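Local coordinates for protein PT26-6P (Thermococcus sp., PDB 2WB7) that is of unknown function but is encoded by an archaeal extrachromosomal mobile element and combines two immunoglobulin-like domains with a helical domain, at residues Trp103-Trp107 with Leu124-Lys129; Thr161-Val167 with Ala212-Trp218; Gln50-Tyr56 with Val69-Ile75. One frame throughout, in Å; residues are numbered along the deposited sequence.

Interaction 1 of 3, residues Trp103-Trp107 with Leu124-Lys129; sequences WTRVW and LVTVMK
Leu124 meets the indole of Trp107 over one face, its CD2 methyl standing 3.7 Å from the centroid of the five-membered ring and only 9° off the ring normal, a CH-pi contact. CD1 reaches the benzene half of the indole at CE3. The opposite face of this ring is covered by the guanidinium of Arg105, whose NH1 lies 3.3 Å above the Trp107 plane, so leucine and arginine hold the indole flat between them. The carbonyl O of Val125 comes to the Trp107 edge, in the ring plane. Thr126 turns OG1 anti to its own nitrogen (chi1 -162°), which brings the hydroxyl to within 3.3 Å of Arg105 CG. A water joins the two strands here: it accepts from Arg105 NE and from Thr126 OG1 and donates to Val125 O. At Met128, a selenomethionine, the chain bends at chi2 and chi3 and delivers CE to Arg105 CB at 3.7 Å, while SE lies near Trp103 CB. Lys129 closes the row: its carbonyl O sits in plane at the Trp103 edge, 3.2 Å from CD1, and its aliphatic chain runs beside the indole toward Asp132, with which NZ forms a salt bridge. No direct hydrogen bond joins the segments, whose strand axes stay 8.6 Å apart at an angle of 166°. They face each other across two sheets, consistent with a beta sandwich: strand 104-108 is hydrogen-bonded to strand 85-96, strand 120-129 to strand 66-75. Arg365 bonds to the carbonyls of Trp103 and Val127, and strand 370-379 packs on Trp103 and Lys129.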
loop_
_atom_site.group_PDB
_atom_site.type_symbol
_atom_site.label_atom_id
_atom_site.label_comp_id
_atom_site.label_asym_id
_atom_site.label_seq_id
_atom_site.Cartn_x
_atom_site.Cartn_y
_atom_site.Cartn_z
ATOM N N TRP A 103 10.661 22.810 -0.463
ATOM C CA TRP A 103 9.789 22.862 -1.632
ATOM C C TRP A 103 9.211 24.244 -1.867
ATOM O O TRP A 103 8.252 24.404 -2.624
ATOM C CB TRP A 103 8.669 21.831 -1.495
ATOM C CG TRP A 103 9.213 20.484 -1.225
ATOM C CD1 TRP A 103 8.883 19.646 -0.201
ATOM C CD2 TRP A 103 10.228 19.828 -1.976
ATOM N NE1 TRP A 103 9.629 18.498 -0.277
ATOM C CE2 TRP A 103 10.464 18.583 -1.361
ATOM C CE3 TRP A 103 10.961 20.171 -3.117
ATOM C CZ2 TRP A 103 11.404 17.670 -1.849
ATOM C CZ3 TRP A 103 11.898 19.264 -3.605
ATOM C CH2 TRP A 103 12.108 18.028 -2.969
ATOM N N THR A 104 9.807 25.235 -1.210
ATOM C CA THR A 104 9.435 26.633 -1.390
ATOM C C THR A 104 8.996 26.897 -2.818
ATOM O O THR A 104 9.677 26.515 -3.770
ATOM C CB THR A 104 10.607 27.572 -1.050
ATOM O OG1 THR A 104 11.275 27.105 0.132
ATOM C CG2 THR A 104 10.101 28.976 -0.812
ATOM N N ARG A 105 7.842 27.539 -2.959
ATOM C CA ARG A 105 7.301 27.868 -4.265
ATOM C C ARG A 105 7.128 29.366 -4.280
ATOM O O ARG A 105 6.637 29.938 -3.307
ATOM C CB ARG A 105 5.938 27.199 -4.451
ATOM C CG ARG A 105 5.596 26.804 -5.879
ATOM C CD ARG A 105 5.486 28.012 -6.780
ATOM N NE ARG A 105 4.814 27.697 -8.029
ATOM C CZ ARG A 105 4.677 28.553 -9.035
ATOM N NH1 ARG A 105 5.165 29.780 -8.930
ATOM N NH2 ARG A 105 4.052 28.183 -10.140
ATOM N N VAL A 106 7.525 30.013 -5.369
ATOM C CA VAL A 106 7.363 31.455 -5.456
ATOM C C VAL A 106 6.652 31.904 -6.730
ATOM O O VAL A 106 7.056 31.551 -7.841
ATOM C CB VAL A 106 8.718 32.177 -5.332
ATOM C CG1 VAL A 106 8.646 33.554 -5.971
ATOM C CG2 VAL A 106 9.132 32.267 -3.860
ATOM N N TRP A 107 5.581 32.675 -6.548
ATOM C CA TRP A 107 4.920 33.376 -7.646
ATOM C C TRP A 107 5.406 34.828 -7.624
ATOM O O TRP A 107 5.205 35.549 -6.630
ATOM C CB TRP A 107 3.400 33.338 -7.474
ATOM C CG TRP A 107 2.765 31.964 -7.555
ATOM C CD1 TRP A 107 2.276 31.351 -8.679
ATOM C CD2 TRP A 107 2.516 31.055 -6.467
ATOM N NE1 TRP A 107 1.761 30.118 -8.359
ATOM C CE2 TRP A 107 1.897 29.911 -7.011
ATOM C CE3 TRP A 107 2.772 31.091 -5.092
ATOM C CZ2 TRP A 107 1.525 28.821 -6.231
ATOM C CZ3 TRP A 107 2.407 30.007 -4.320
ATOM C CH2 TRP A 107 1.786 28.889 -4.890
ATOM N N LEU A 124 -4.535 30.125 -6.038
ATOM C CA LEU A 124 -3.229 29.587 -6.391
ATOM C C LEU A 124 -3.143 28.087 -6.095
ATOM O O LEU A 124 -3.592 27.618 -5.039
ATOM C CB LEU A 124 -2.139 30.326 -5.619
ATOM C CG LEU A 124 -1.909 31.799 -5.951
ATOM C CD1 LEU A 124 -0.997 32.397 -4.893
ATOM C CD2 LEU A 124 -1.308 31.974 -7.348
ATOM N N VAL A 125 -2.557 27.334 -7.019
ATOM C CA VAL A 125 -2.415 25.896 -6.806
ATOM C C VAL A 125 -0.962 25.454 -6.867
ATOM O O VAL A 125 -0.215 25.833 -7.777
ATOM C CB VAL A 125 -3.272 25.072 -7.789
ATOM C CG1 VAL A 125 -3.039 23.616 -7.578
ATOM C CG2 VAL A 125 -4.749 25.386 -7.573
ATOM N N THR A 126 -0.563 24.664 -5.878
ATOM C CA THR A 126 0.780 24.119 -5.848
ATOM C C THR A 126 0.803 22.677 -5.314
ATOM O O THR A 126 -0.222 22.120 -4.919
ATOM C CB THR A 126 1.744 25.036 -5.055
ATOM O OG1 THR A 126 3.096 24.710 -5.398
ATOM C CG2 THR A 126 1.553 24.865 -3.569
ATOM N N VAL A 127 1.977 22.061 -5.340
ATOM C CA VAL A 127 2.142 20.709 -4.844
ATOM C C VAL A 127 3.158 20.757 -3.733
ATOM O O VAL A 127 4.171 21.428 -3.859
ATOM C CB VAL A 127 2.685 19.791 -5.936
ATOM C CG1 VAL A 127 2.687 18.347 -5.456
ATOM C CG2 VAL A 127 1.867 19.945 -7.214
HETATM N N MSE A 128 2.890 20.054 -2.642
HETATM C CA MSE A 128 3.825 20.042 -1.514
HETATM C C MSE A 128 4.153 18.620 -1.009
HETATM O O MSE A 128 3.622 17.616 -1.500
HETATM C CB MSE A 128 3.295 20.910 -0.367
HETATM C CG MSE A 128 3.188 22.408 -0.713
HETATM SE SE MSE A 128 4.883 23.439 -0.671
HETATM C CE MSE A 128 4.631 24.414 -2.324
ATOM N N LYS A 129 5.034 18.546 -0.020
ATOM C CA LYS A 129 5.426 17.271 0.548
ATOM C C LYS A 129 6.165 17.450 1.878
ATOM O O LYS A 129 7.047 18.307 2.005
ATOM C CB LYS A 129 6.299 16.524 -0.452
ATOM C CG LYS A 129 6.665 15.118 -0.024
ATOM C CD LYS A 129 7.764 14.524 -0.901
ATOM C CE LYS A 129 8.177 13.162 -0.363
ATOM N NZ LYS A 129 9.475 12.711 -0.913
HETATM O O HOH W 1 2.801 25.679 -8.165
#

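Interaction 2 of 3, residues Thr161-Val167 with Ala212-Trp218; sequences THFEIRV and AETTTAW
Val167 and Ala212 pair through their backbones as an antiparallel hydrogen-bonded pair, Val167 N to Ala212 O at 2.8 Å being nearly straight. They join strands 163-178 and 198-213, neighbours in the antiparallel sheet with strand 85-96, and face Ile55 and Ile53 of strand 52-62. Arg166 and Glu213 form the adjoining non-hydrogen-bonded pair, and beyond them Thr214 N reaches Ile165 O. Thr214 OG1 accepts from Ile165 N at 3.0 Å and donates a hydrogen bond, of doubtful geometry, to the Glu164 carboxylate. Bent at chi2, that carboxylate lies before the amide nitrogens of Thr216 and Ala217, at the start of the short 3-10 turn. The charged contact is side-on: Arg166 presents both NE and NH2 to the single atom Glu213 OE2, with NH2 at 2.9 Å. The oxygen lies in the guanidinium plane, whereas both nitrogens approach from one face of the carboxylate, the two planes being 31° apart. Among the aromatics, Trp218 has CG between its backbone N and carbonyl carbon (chi1 55°), which lays the indole against His162 in a face-to-face stack, planes 29° apart, although the modelled spacing is too tight to be trusted. Thr216 CG2 covers the other indole face, and Trp218 CB rests 3.7 Å from Phe163 CD2. Replacing Trp218 by an alanine is likely to take the stacking surface from His162 and leave it less restrained, while Thr216 CG2 loses its indole face. Backbone pairing and a salt bridge at one end thus give way to carboxylate-to-amide and aromatic contacts in the turn that follows Glu213.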
loop_
_atom_site.group_PDB
_atom_site.type_symbol
_atom_site.label_atom_id
_atom_site.label_comp_id
_atom_site.label_asym_id
_atom_site.label_seq_id
_atom_site.Cartn_x
_atom_site.Cartn_y
_atom_site.Cartn_z
ATOM N N THR A 161 6.848 12.609 9.326
ATOM C CA THR A 161 7.358 13.736 10.104
ATOM C C THR A 161 6.301 14.820 10.317
ATOM O O THR A 161 5.415 15.001 9.478
ATOM C CB THR A 161 8.540 14.398 9.389
ATOM O OG1 THR A 161 9.516 13.404 9.007
ATOM C CG2 THR A 161 9.169 15.459 10.289
ATOM N N HIS A 162 6.399 15.535 11.437
ATOM C CA HIS A 162 5.533 16.692 11.718
ATOM C C HIS A 162 5.985 17.908 10.911
ATOM O O HIS A 162 7.179 18.167 10.812
ATOM C CB HIS A 162 5.572 17.046 13.210
ATOM C CG HIS A 162 4.646 16.228 14.054
ATOM N ND1 HIS A 162 4.670 16.256 15.432
ATOM C CD2 HIS A 162 3.671 15.351 13.713
ATOM C CE1 HIS A 162 3.738 15.446 15.903
ATOM N NE2 HIS A 162 3.113 14.888 14.881
ATOM N N PHE A 163 5.040 18.657 10.351
ATOM C CA PHE A 163 5.366 19.824 9.525
ATOM C C PHE A 163 4.176 20.789 9.472
ATOM O O PHE A 163 3.072 20.443 9.898
ATOM C CB PHE A 163 5.696 19.385 8.095
ATOM C CG PHE A 163 4.487 18.942 7.320
ATOM C CD1 PHE A 163 3.849 19.809 6.438
ATOM C CD2 PHE A 163 3.964 17.666 7.498
ATOM C CE1 PHE A 163 2.716 19.406 5.738
ATOM C CE2 PHE A 163 2.835 17.263 6.805
ATOM C CZ PHE A 163 2.213 18.135 5.922
ATOM N N GLU A 164 4.415 21.992 8.943
ATOM C CA GLU A 164 3.359 22.959 8.687
ATOM C C GLU A 164 3.631 23.688 7.384
ATOM O O GLU A 164 4.772 23.771 6.938
ATOM C CB GLU A 164 3.254 23.978 9.829
ATOM C CG GLU A 164 2.907 23.390 11.193
ATOM C CD GLU A 164 1.446 23.019 11.320
ATOM O OE1 GLU A 164 0.656 23.467 10.467
ATOM O OE2 GLU A 164 1.084 22.285 12.266
ATOM N N ILE A 165 2.577 24.212 6.775
ATOM C CA ILE A 165 2.723 25.063 5.608
ATOM C C ILE A 165 2.562 26.538 5.977
ATOM O O ILE A 165 1.691 26.914 6.761
ATOM C CB ILE A 165 1.702 24.709 4.515
ATOM C CG1 ILE A 165 1.812 23.232 4.151
ATOM C CG2 ILE A 165 1.923 25.567 3.276
ATOM C CD1 ILE A 165 0.790 22.796 3.128
ATOM N N ARG A 166 3.409 27.384 5.418
ATOM C CA ARG A 166 3.188 28.804 5.590
ATOM C C ARG A 166 3.296 29.593 4.281
ATOM O O ARG A 166 4.038 29.224 3.353
ATOM C CB ARG A 166 4.061 29.381 6.716
ATOM C CG ARG A 166 5.507 29.700 6.358
ATOM C CD ARG A 166 6.099 30.673 7.404
ATOM N NE ARG A 166 5.953 30.218 8.798
ATOM C CZ ARG A 166 6.964 30.110 9.668
ATOM N NH1 ARG A 166 8.202 30.418 9.298
ATOM N NH2 ARG A 166 6.742 29.697 10.910
ATOM N N VAL A 167 2.513 30.667 4.216
ATOM C CA VAL A 167 2.393 31.489 3.023
ATOM C C VAL A 167 2.737 32.943 3.327
ATOM O O VAL A 167 2.409 33.470 4.396
ATOM C CB VAL A 167 0.964 31.432 2.462
ATOM C CG1 VAL A 167 0.891 32.132 1.105
ATOM C CG2 VAL A 167 0.493 29.985 2.355
ATOM N N ALA A 212 0.442 33.777 6.543
ATOM C CA ALA A 212 -0.476 32.807 7.112
ATOM C C ALA A 212 0.261 31.493 7.317
ATOM O O ALA A 212 1.288 31.233 6.693
ATOM C CB ALA A 212 -1.697 32.619 6.207
ATOM N N GLU A 213 -0.264 30.672 8.212
ATOM C CA GLU A 213 0.342 29.394 8.528
ATOM C C GLU A 213 -0.739 28.398 8.936
ATOM O O GLU A 213 -1.801 28.789 9.410
ATOM C CB GLU A 213 1.342 29.577 9.655
ATOM C CG GLU A 213 2.026 28.322 10.118
ATOM C CD GLU A 213 3.073 28.639 11.143
ATOM O OE1 GLU A 213 3.057 28.005 12.226
ATOM O OE2 GLU A 213 3.891 29.550 10.863
ATOM N N THR A 214 -0.470 27.113 8.752
ATOM C CA THR A 214 -1.450 26.096 9.102
ATOM C C THR A 214 -1.249 25.634 10.535
ATOM O O THR A 214 -0.272 26.009 11.183
ATOM C CB THR A 214 -1.394 24.895 8.137
ATOM O OG1 THR A 214 -0.070 24.349 8.122
ATOM C CG2 THR A 214 -1.755 25.339 6.725
ATOM N N THR A 215 -2.174 24.820 11.027
ATOM C CA THR A 215 -2.056 24.300 12.381
ATOM C C THR A 215 -2.315 22.802 12.403
ATOM O O THR A 215 -3.408 22.356 12.074
ATOM C CB THR A 215 -3.055 25.000 13.332
ATOM O OG1 THR A 215 -3.215 26.372 12.938
ATOM C CG2 THR A 215 -2.555 24.932 14.774
ATOM N N THR A 216 -1.313 22.018 12.783
ATOM C CA THR A 216 -1.478 20.569 12.775
ATOM C C THR A 216 -1.809 20.076 11.358
ATOM O O THR A 216 -2.608 19.156 11.166
ATOM C CB THR A 216 -2.576 20.139 13.783
ATOM O OG1 THR A 216 -2.400 20.881 14.994
ATOM C CG2 THR A 216 -2.506 18.647 14.088
ATOM N N ALA A 217 -1.182 20.693 10.364
ATOM C CA ALA A 217 -1.328 20.237 8.986
ATOM C C ALA A 217 -1.077 18.737 8.907
ATOM O O ALA A 217 -1.871 18.000 8.326
ATOM C CB ALA A 217 -0.367 20.981 8.070
ATOM N N TRP A 218 0.042 18.311 9.493
ATOM C CA TRP A 218 0.474 16.918 9.467
ATOM C C TRP A 218 -0.607 15.977 9.964
ATOM O O TRP A 218 -0.551 14.788 9.696
ATOM C CB TRP A 218 1.743 16.716 10.297
ATOM C CG TRP A 218 1.618 17.190 11.710
ATOM C CD1 TRP A 218 2.007 18.409 12.207
ATOM C CD2 TRP A 218 1.071 16.460 12.820
ATOM N NE1 TRP A 218 1.728 18.480 13.553
ATOM C CE2 TRP A 218 1.158 17.298 13.955
ATOM C CE3 TRP A 218 0.526 15.177 12.967
ATOM C CZ2 TRP A 218 0.714 16.896 15.220
ATOM C CZ3 TRP A 218 0.083 14.779 14.221
ATOM C CH2 TRP A 218 0.176 15.637 15.331
#

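Interaction 3 of 3, residues Gln50-Tyr56 with Val69-Ile75; sequences QVLIHIY and VQIRLEI
Ile53, Ile71 and Leu73 form the apolar centre, their side chains lying side by side and pointing the same way, with Ile53 CG2 4.0 Å from Leu73 CD2 and somewhat farther from Ile71 CG2. The row is prolonged at one end by Ile55 CG2 against Val69 CG1 at 3.8 Å, and at the other by Val51 CG1 against Leu73 CB at 3.9 Å. In Ile53, Ile55 and Ile71 the branch CG2 stands anti to the backbone N (CG1 at chi1 -46° in Ile53), and it is this methyl that does the touching across the strands. Strands 163-178 and 198-213 cover the same face, through residues such as Val167, Val169 and Ala212. Between the two faces run six backbone hydrogen bonds, in the antiparallel hydrogen-bonded pairs Leu52-Glu74, His54-Arg72 and Tyr56-Gln70. On the other face most partners are polar, with Leu52 among them. Tyr56 meets Arg72 with its ring edge, CE2 3.9 Å from CB, and the guanidinium beyond is turned 89° to the ring on its way to a salt bridge with Asp123. The extended Glu74 chain crosses Leu52 CB and brings its carboxylate to the His54 ring edge, the two planes 13° apart; the modelled approach is doubtful and its angle does not fit a hydrogen bond. The hairpin is therefore amphipathic: aliphatic residues face the interior of the immunoglobulin-like domain, while the face of His54, Tyr56, Arg72 and Glu74 is partly open to solvent.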
loop_
_atom_site.group_PDB
_atom_site.type_symbol
_atom_site.label_atom_id
_atom_site.label_comp_id
_atom_site.label_asym_id
_atom_site.label_seq_id
_atom_site.Cartn_x
_atom_site.Cartn_y
_atom_site.Cartn_z
ATOM N N GLN A 50 -5.075 43.630 4.066
ATOM C CA GLN A 50 -5.524 43.983 2.725
ATOM C C GLN A 50 -5.799 42.738 1.887
ATOM O O GLN A 50 -6.179 42.836 0.716
ATOM C CB GLN A 50 -4.470 44.843 2.014
ATOM C CG GLN A 50 -4.078 46.132 2.733
ATOM C CD GLN A 50 -2.886 45.935 3.652
ATOM O OE1 GLN A 50 -2.725 44.869 4.259
ATOM N NE2 GLN A 50 -2.033 46.965 3.757
ATOM N N VAL A 51 -5.565 41.572 2.483
ATOM C CA VAL A 51 -5.790 40.293 1.826
ATOM C C VAL A 51 -6.115 39.240 2.888
ATOM O O VAL A 51 -5.453 39.155 3.925
ATOM C CB VAL A 51 -4.552 39.844 1.030
ATOM C CG1 VAL A 51 -4.871 38.617 0.214
ATOM C CG2 VAL A 51 -4.059 40.956 0.140
ATOM N N LEU A 52 -7.159 38.460 2.639
ATOM C CA LEU A 52 -7.468 37.315 3.476
ATOM C C LEU A 52 -6.799 36.108 2.836
ATOM O O LEU A 52 -6.870 35.932 1.617
ATOM C CB LEU A 52 -8.978 37.100 3.584
ATOM C CG LEU A 52 -9.708 37.846 4.705
ATOM C CD1 LEU A 52 -9.206 37.409 6.102
ATOM C CD2 LEU A 52 -9.562 39.345 4.508
ATOM N N ILE A 53 -6.129 35.289 3.644
ATOM C CA ILE A 53 -5.402 34.135 3.121
ATOM C C ILE A 53 -5.986 32.839 3.659
ATOM O O ILE A 53 -6.126 32.681 4.870
ATOM C CB ILE A 53 -3.906 34.196 3.489
ATOM C CG1 ILE A 53 -3.349 35.601 3.218
ATOM C CG2 ILE A 53 -3.130 33.118 2.740
ATOM C CD1 ILE A 53 -1.830 35.721 3.333
ATOM N N HIS A 54 -6.334 31.929 2.750
ATOM C CA HIS A 54 -6.772 30.580 3.107
ATOM C C HIS A 54 -5.936 29.511 2.410
ATOM O O HIS A 54 -5.621 29.622 1.215
ATOM C CB HIS A 54 -8.246 30.392 2.779
ATOM C CG HIS A 54 -9.149 31.300 3.553
ATOM N ND1 HIS A 54 -9.703 30.941 4.763
ATOM C CD2 HIS A 54 -9.575 32.563 3.301
ATOM C CE1 HIS A 54 -10.436 31.940 5.222
ATOM N NE2 HIS A 54 -10.377 32.935 4.353
ATOM N N ILE A 55 -5.575 28.485 3.178
ATOM C CA ILE A 55 -4.810 27.340 2.679
ATOM C C ILE A 55 -5.639 26.061 2.738
ATOM O O ILE A 55 -6.264 25.751 3.765
ATOM C CB ILE A 55 -3.518 27.124 3.494
ATOM C CG1 ILE A 55 -2.704 28.413 3.546
ATOM C CG2 ILE A 55 -2.693 25.995 2.904
ATOM C CD1 ILE A 55 -1.544 28.345 4.496
ATOM N N TYR A 56 -5.638 25.319 1.633
ATOM C CA TYR A 56 -6.375 24.061 1.554
ATOM C C TYR A 56 -5.523 22.898 1.047
ATOM O O TYR A 56 -4.706 23.056 0.130
ATOM C CB TYR A 56 -7.569 24.212 0.620
ATOM C CG TYR A 56 -8.471 25.361 0.945
ATOM C CD1 TYR A 56 -9.552 25.196 1.799
ATOM C CD2 TYR A 56 -8.256 26.611 0.382
ATOM C CE1 TYR A 56 -10.380 26.243 2.099
ATOM C CE2 TYR A 56 -9.087 27.665 0.665
ATOM C CZ TYR A 56 -10.152 27.477 1.527
ATOM O OH TYR A 56 -10.987 28.534 1.821
ATOM N N VAL A 69 -1.759 21.653 -2.858
ATOM C CA VAL A 69 -2.134 22.660 -1.891
ATOM C C VAL A 69 -2.759 23.807 -2.640
ATOM O O VAL A 69 -2.187 24.304 -3.612
ATOM C CB VAL A 69 -0.923 23.198 -1.110
ATOM C CG1 VAL A 69 -1.332 24.413 -0.274
ATOM C CG2 VAL A 69 -0.336 22.119 -0.235
ATOM N N GLN A 70 -3.940 24.216 -2.195
ATOM C CA GLN A 70 -4.589 25.399 -2.735
ATOM C C GLN A 70 -4.491 26.569 -1.765
ATOM O O GLN A 70 -4.721 26.431 -0.559
ATOM C CB GLN A 70 -6.047 25.108 -3.072
ATOM C CG GLN A 70 -6.256 24.758 -4.523
ATOM C CD GLN A 70 -7.670 24.318 -4.815
ATOM O OE1 GLN A 70 -8.077 23.232 -4.424
ATOM N NE2 GLN A 70 -8.423 25.155 -5.520
ATOM N N ILE A 71 -4.119 27.719 -2.310
ATOM C CA ILE A 71 -4.092 28.972 -1.562
ATOM C C ILE A 71 -5.108 29.954 -2.149
ATOM O O ILE A 71 -5.050 30.293 -3.325
ATOM C CB ILE A 71 -2.711 29.619 -1.630
ATOM C CG1 ILE A 71 -1.637 28.612 -1.214
ATOM C CG2 ILE A 71 -2.674 30.864 -0.761
ATOM C CD1 ILE A 71 -0.245 28.932 -1.788
ATOM N N ARG A 72 -6.036 30.411 -1.323
ATOM C CA ARG A 72 -7.038 31.342 -1.793
ATOM C C ARG A 72 -6.875 32.741 -1.184
ATOM O O ARG A 72 -6.949 32.914 0.037
ATOM C CB ARG A 72 -8.423 30.789 -1.506
ATOM C CG ARG A 72 -9.537 31.715 -1.873
ATOM C CD ARG A 72 -10.798 31.233 -1.219
ATOM N NE ARG A 72 -11.962 31.487 -2.054
ATOM C CZ ARG A 72 -12.325 30.714 -3.074
ATOM N NH1 ARG A 72 -11.603 29.635 -3.379
ATOM N NH2 ARG A 72 -13.411 31.025 -3.783
ATOM N N LEU A 73 -6.665 33.733 -2.046
ATOM C CA LEU A 73 -6.491 35.118 -1.625
ATOM C C LEU A 73 -7.742 35.957 -1.910
ATOM O O LEU A 73 -8.140 36.092 -3.061
ATOM C CB LEU A 73 -5.311 35.727 -2.377
ATOM C CG LEU A 73 -4.000 34.940 -2.400
ATOM C CD1 LEU A 73 -2.913 35.751 -3.082
ATOM C CD2 LEU A 73 -3.595 34.591 -0.994
ATOM N N GLU A 74 -8.360 36.517 -0.873
ATOM C CA GLU A 74 -9.472 37.453 -1.068
ATOM C C GLU A 74 -9.026 38.903 -0.976
ATOM O O GLU A 74 -8.500 39.333 0.044
ATOM C CB GLU A 74 -10.568 37.238 -0.029
ATOM C CG GLU A 74 -10.862 35.789 0.275
ATOM C CD GLU A 74 -11.412 35.599 1.695
ATOM O OE1 GLU A 74 -11.347 34.451 2.214
ATOM O OE2 GLU A 74 -11.878 36.606 2.300
ATOM N N ILE A 75 -9.239 39.655 -2.047
ATOM C CA ILE A 75 -9.140 41.102 -1.969
ATOM C C ILE A 75 -10.504 41.670 -1.556
ATOM O O ILE A 75 -11.447 41.646 -2.342
ATOM C CB ILE A 75 -8.706 41.711 -3.307
ATOM C CG1 ILE A 75 -7.716 40.792 -4.036
ATOM C CG2 ILE A 75 -8.139 43.096 -3.098
ATOM C CD1 ILE A 75 -6.453 40.517 -3.295
#

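Overall arrangement
All three interactions belong to what is probably one beta sandwich, and the hairpin of strands 52-62 and 66-75 is where they meet. Interaction 3 extends directly into interaction 1: Val69 N lies 2.6 Å from Thr126 O and Ile71 O lies 2.8 Å from Leu124 N, probable hydrogen bonds that put strands 66-75 and 120-129 side by side in one sheet. Interactions 3 and 2 meet instead by packing between sheets, with Val167 CG2 3.4 Å from Ile55 CD1 and Ala212 CB 3.8 Å from Ile53 CG2. Interactions 1 and 2 do not touch; their centres are 13 Å apart and their nearest atoms about 5 Å, but strands 104-108 and 163-178 both pair with strand 85-96.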